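Side-chain contacts in replication protein B (PDB 3H20), which acts as the primase of plasmid RSF1010, making short primers on single-stranded DNA for plasmid replication: residues V183-A186 and G187-E191; Q192-R195 and Q196-K199. All coordinates share one frame; numbering follows the deposited sequence.

In the fold
Contacts 1 and 2 are successive pieces of one long helix, 179-206, and both lie within the range of the RepB primase N-terminal family. Contact 1 comes first along the chain and contact 2 follows with no residue between them. Their centres are about 13 Å apart, and each lies 18 to 19 Å from the centre of the chain. Side chains of 183-191 reach helix 117-130, so this part of the helix rests against the rest of the N-terminal domain. In 192-199 nearly every residue is exposed. The helix therefore runs from a packed part to an open one. The C-terminal helices follow after a gap at 208-216 that is not modelled.

Contact 1: V183-A186 and G187-E191; sequences VQQA and GQQIE
Q185 and Q189 meet one turn apart on the alpha-helix 179-206, the classic i to i+4 spacing. The backbone carries the regular bonding of such a helix. The N-H groups of G187, Q188, Q189 and I190 bond to the carbonyl oxygens of V183, Q184, Q185 and A186. Q189 N to Q185 O measures 2.9 Å.

The side-chain contact is mostly van der Waals. In Q185, chi1 (177°) turns CG beside its own carbonyl carbon, where it meets Q189 NE2 at 3.8 Å. The two amide planes are nearly parallel, 10° apart. On I190, CG1 comes down beside the preceding turn, 3.3 Å from A186 O.

The polar end of Q189 is held from outside the helix. Its OE1 accepts a hydrogen bond from NE2 of Q122 on helix 117-130. Q185 and Q189 both touch T126 of that helix, while the buried A186 lies on L119 and I190 on E118. The pair thus belongs to the face that packs the long helix against helix 117-130. With an alanine in place of Q189, the Q122 amide would probably lose this acceptor and the Q185 chain the amide that crosses it.

The aliphatic part of Q189 also stays close to the helix. Its chi1 (-70°) puts CG beside the backbone N, which is bonded to Q185 O, and so Q189 CG comes to 3.3 Å from Q185 O.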
# COMPACT_ATOMS: atom_id res chain seq x y z
N VAL A 183 -7.54 -4.10 18.74
CA VAL A 183 -8.61 -4.39 17.77
C VAL A 183 -9.66 -3.26 17.77
O VAL A 183 -10.10 -2.80 16.71
CB VAL A 183 -9.27 -5.77 18.03
CG1 VAL A 183 -10.50 -5.99 17.12
CG2 VAL A 183 -8.27 -6.92 17.82
N GLN A 184 -10.04 -2.81 18.97
CA GLN A 184 -10.97 -1.69 19.10
C GLN A 184 -10.39 -0.41 18.47
O GLN A 184 -11.10 0.29 17.75
CB GLN A 184 -11.28 -1.39 20.56
CG GLN A 184 -12.17 -2.38 21.25
CD GLN A 184 -12.28 -2.10 22.75
OE1 GLN A 184 -11.66 -2.78 23.56
NE2 GLN A 184 -13.08 -1.09 23.12
N GLN A 185 -9.12 -0.13 18.77
CA GLN A 185 -8.42 1.08 18.29
C GLN A 185 -8.35 1.11 16.76
O GLN A 185 -8.62 2.14 16.13
CB GLN A 185 -7.00 1.16 18.88
CG GLN A 185 -6.16 2.34 18.40
CD GLN A 185 -4.77 2.35 19.01
OE1 GLN A 185 -4.04 1.36 18.95
NE2 GLN A 185 -4.40 3.47 19.61
N ALA A 186 -7.98 -0.02 16.17
CA ALA A 186 -7.92 -0.17 14.72
C ALA A 186 -9.27 0.12 14.08
O ALA A 186 -9.35 0.80 13.05
CB ALA A 186 -7.42 -1.57 14.34
N GLY A 187 -10.34 -0.40 14.69
CA GLY A 187 -11.69 -0.20 14.19
C GLY A 187 -12.10 1.27 14.24
O GLY A 187 -12.70 1.78 13.30
N GLN A 188 -11.74 1.94 15.34
CA GLN A 188 -11.96 3.38 15.53
C GLN A 188 -11.22 4.23 14.50
O GLN A 188 -11.76 5.20 13.96
CB GLN A 188 -11.57 3.80 16.95
CG GLN A 188 -12.53 3.30 18.02
CD GLN A 188 -13.88 3.99 17.94
OE1 GLN A 188 -14.83 3.46 17.37
NE2 GLN A 188 -13.96 5.18 18.51
N GLN A 189 -9.96 3.87 14.23
CA GLN A 189 -9.15 4.57 13.22
C GLN A 189 -9.71 4.41 11.81
O GLN A 189 -9.69 5.36 11.02
CB GLN A 189 -7.70 4.09 13.29
CG GLN A 189 -6.98 4.54 14.55
CD GLN A 189 -5.64 3.85 14.74
OE1 GLN A 189 -5.39 2.78 14.19
NE2 GLN A 189 -4.76 4.47 15.54
N ILE A 190 -10.17 3.20 11.48
CA ILE A 190 -10.81 2.94 10.19
C ILE A 190 -12.14 3.70 10.07
O ILE A 190 -12.41 4.32 9.03
CB ILE A 190 -10.97 1.41 9.93
CG1 ILE A 190 -9.58 0.75 9.78
CG2 ILE A 190 -11.83 1.14 8.70
CD1 ILE A 190 -9.54 -0.78 9.97
N GLU A 191 -12.93 3.69 11.14
CA GLU A 191 -14.18 4.44 11.18
C GLU A 191 -13.95 5.94 10.99
O GLU A 191 -14.73 6.61 10.30
CB GLU A 191 -14.94 4.15 12.48
CG GLU A 191 -15.55 2.75 12.53
CD GLU A 191 -16.36 2.47 13.79
OE1 GLU A 191 -16.05 3.04 14.87
OE2 GLU A 191 -17.32 1.68 13.71

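Contact 2: Q192-R195 and Q196-K199; sequences QAQR and QQEK
Q192 and Q196 lie side by side, one turn apart, and point the same way from the surface of an alpha-helix. Their amide planes are turned 36° against each other. Q196 CG lies 3.5 Å from Q192 O because chi1 (-64°) sets it beside the backbone N. The bend at chi2 then turns the amide alongside that of Q192.

R195 follows Q192 by three residues and directly precedes Q196. Its chain bends back at chi3 (-62°) and lays one face of the guanidinium over Q192, whose CA is 3.5 Å above the plane, toward the rim of the group. A water lies in that plane, at the edge. It accepts a hydrogen bond from R195 NE at 2.9 Å and a weak one from Q196 NE2 at 3.2 Å, so it bridges the two side chains.

Beneath them the backbone bonds run on, from Q196 N to Q192 O through to K199 N to R195 O, the latter 2.9 Å. The acid of E198 turns to the next turn of the helix, where its OE2 forms salt bridges with R201 and R202. All of this lies on the mostly exposed part of helix 179-206, just beyond the part that packs on helix 117-130.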
# COMPACT_ATOMS: atom_id res chain seq x y z
N GLN A 192 -12.88 6.46 11.57
CA GLN A 192 -12.50 7.86 11.42
C GLN A 192 -12.18 8.17 9.96
O GLN A 192 -12.69 9.15 9.40
CB GLN A 192 -11.30 8.19 12.33
CG GLN A 192 -10.68 9.56 12.14
CD GLN A 192 -11.40 10.65 12.90
OE1 GLN A 192 -12.02 11.53 12.31
NE2 GLN A 192 -11.32 10.59 14.23
N ALA A 193 -11.35 7.33 9.35
CA ALA A 193 -10.98 7.47 7.93
C ALA A 193 -12.21 7.47 7.03
O ALA A 193 -12.28 8.26 6.08
CB ALA A 193 -10.00 6.34 7.52
N GLN A 194 -13.17 6.60 7.34
CA GLN A 194 -14.42 6.50 6.58
C GLN A 194 -15.30 7.75 6.72
O GLN A 194 -15.96 8.14 5.75
CB GLN A 194 -15.20 5.26 7.00
CG GLN A 194 -14.59 3.95 6.56
CD GLN A 194 -15.40 2.75 7.02
OE1 GLN A 194 -15.85 2.68 8.17
NE2 GLN A 194 -15.59 1.79 6.12
N ARG A 195 -15.31 8.36 7.91
CA ARG A 195 -16.02 9.63 8.12
C ARG A 195 -15.42 10.75 7.27
O ARG A 195 -16.16 11.55 6.70
CB ARG A 195 -16.02 10.04 9.60
CG ARG A 195 -16.95 9.22 10.49
CD ARG A 195 -17.18 9.88 11.86
NE ARG A 195 -15.95 10.01 12.65
CZ ARG A 195 -15.43 9.05 13.42
NH1 ARG A 195 -16.02 7.86 13.52
NH2 ARG A 195 -14.31 9.28 14.10
N GLN A 196 -14.09 10.79 7.19
CA GLN A 196 -13.40 11.79 6.37
C GLN A 196 -13.67 11.57 4.88
O GLN A 196 -13.77 12.53 4.11
CB GLN A 196 -11.89 11.79 6.65
CG GLN A 196 -11.50 12.19 8.07
CD GLN A 196 -12.10 13.52 8.49
OE1 GLN A 196 -11.97 14.54 7.80
NE2 GLN A 196 -12.77 13.53 9.65
N GLN A 197 -13.78 10.30 4.49
CA GLN A 197 -14.17 9.90 3.13
C GLN A 197 -15.57 10.43 2.80
O GLN A 197 -15.79 11.00 1.72
CB GLN A 197 -14.11 8.37 2.99
CG GLN A 197 -14.47 7.82 1.61
CD GLN A 197 -14.43 6.29 1.56
OE1 GLN A 197 -14.34 5.61 2.60
NE2 GLN A 197 -14.48 5.73 0.35
N GLU A 198 -16.51 10.24 3.73
CA GLU A 198 -17.88 10.72 3.56
C GLU A 198 -17.93 12.25 3.49
O GLU A 198 -18.70 12.82 2.71
CB GLU A 198 -18.79 10.18 4.67
CG GLU A 198 -20.25 10.70 4.65
CD GLU A 198 -21.08 10.24 3.45
OE1 GLU A 198 -20.63 9.36 2.68
OE2 GLU A 198 -22.20 10.77 3.27
N LYS A 199 -17.09 12.90 4.30
CA LYS A 199 -16.94 14.36 4.26
C LYS A 199 -16.49 14.83 2.88
O LYS A 199 -17.12 15.70 2.27
CB LYS A 199 -15.93 14.83 5.33
CG LYS A 199 -15.59 16.32 5.29
CD LYS A 199 -14.29 16.57 6.02
CE LYS A 199 -13.95 18.05 6.07
NZ LYS A 199 -12.88 18.31 7.08
O HOH W 1 -14.52 12.46 12.07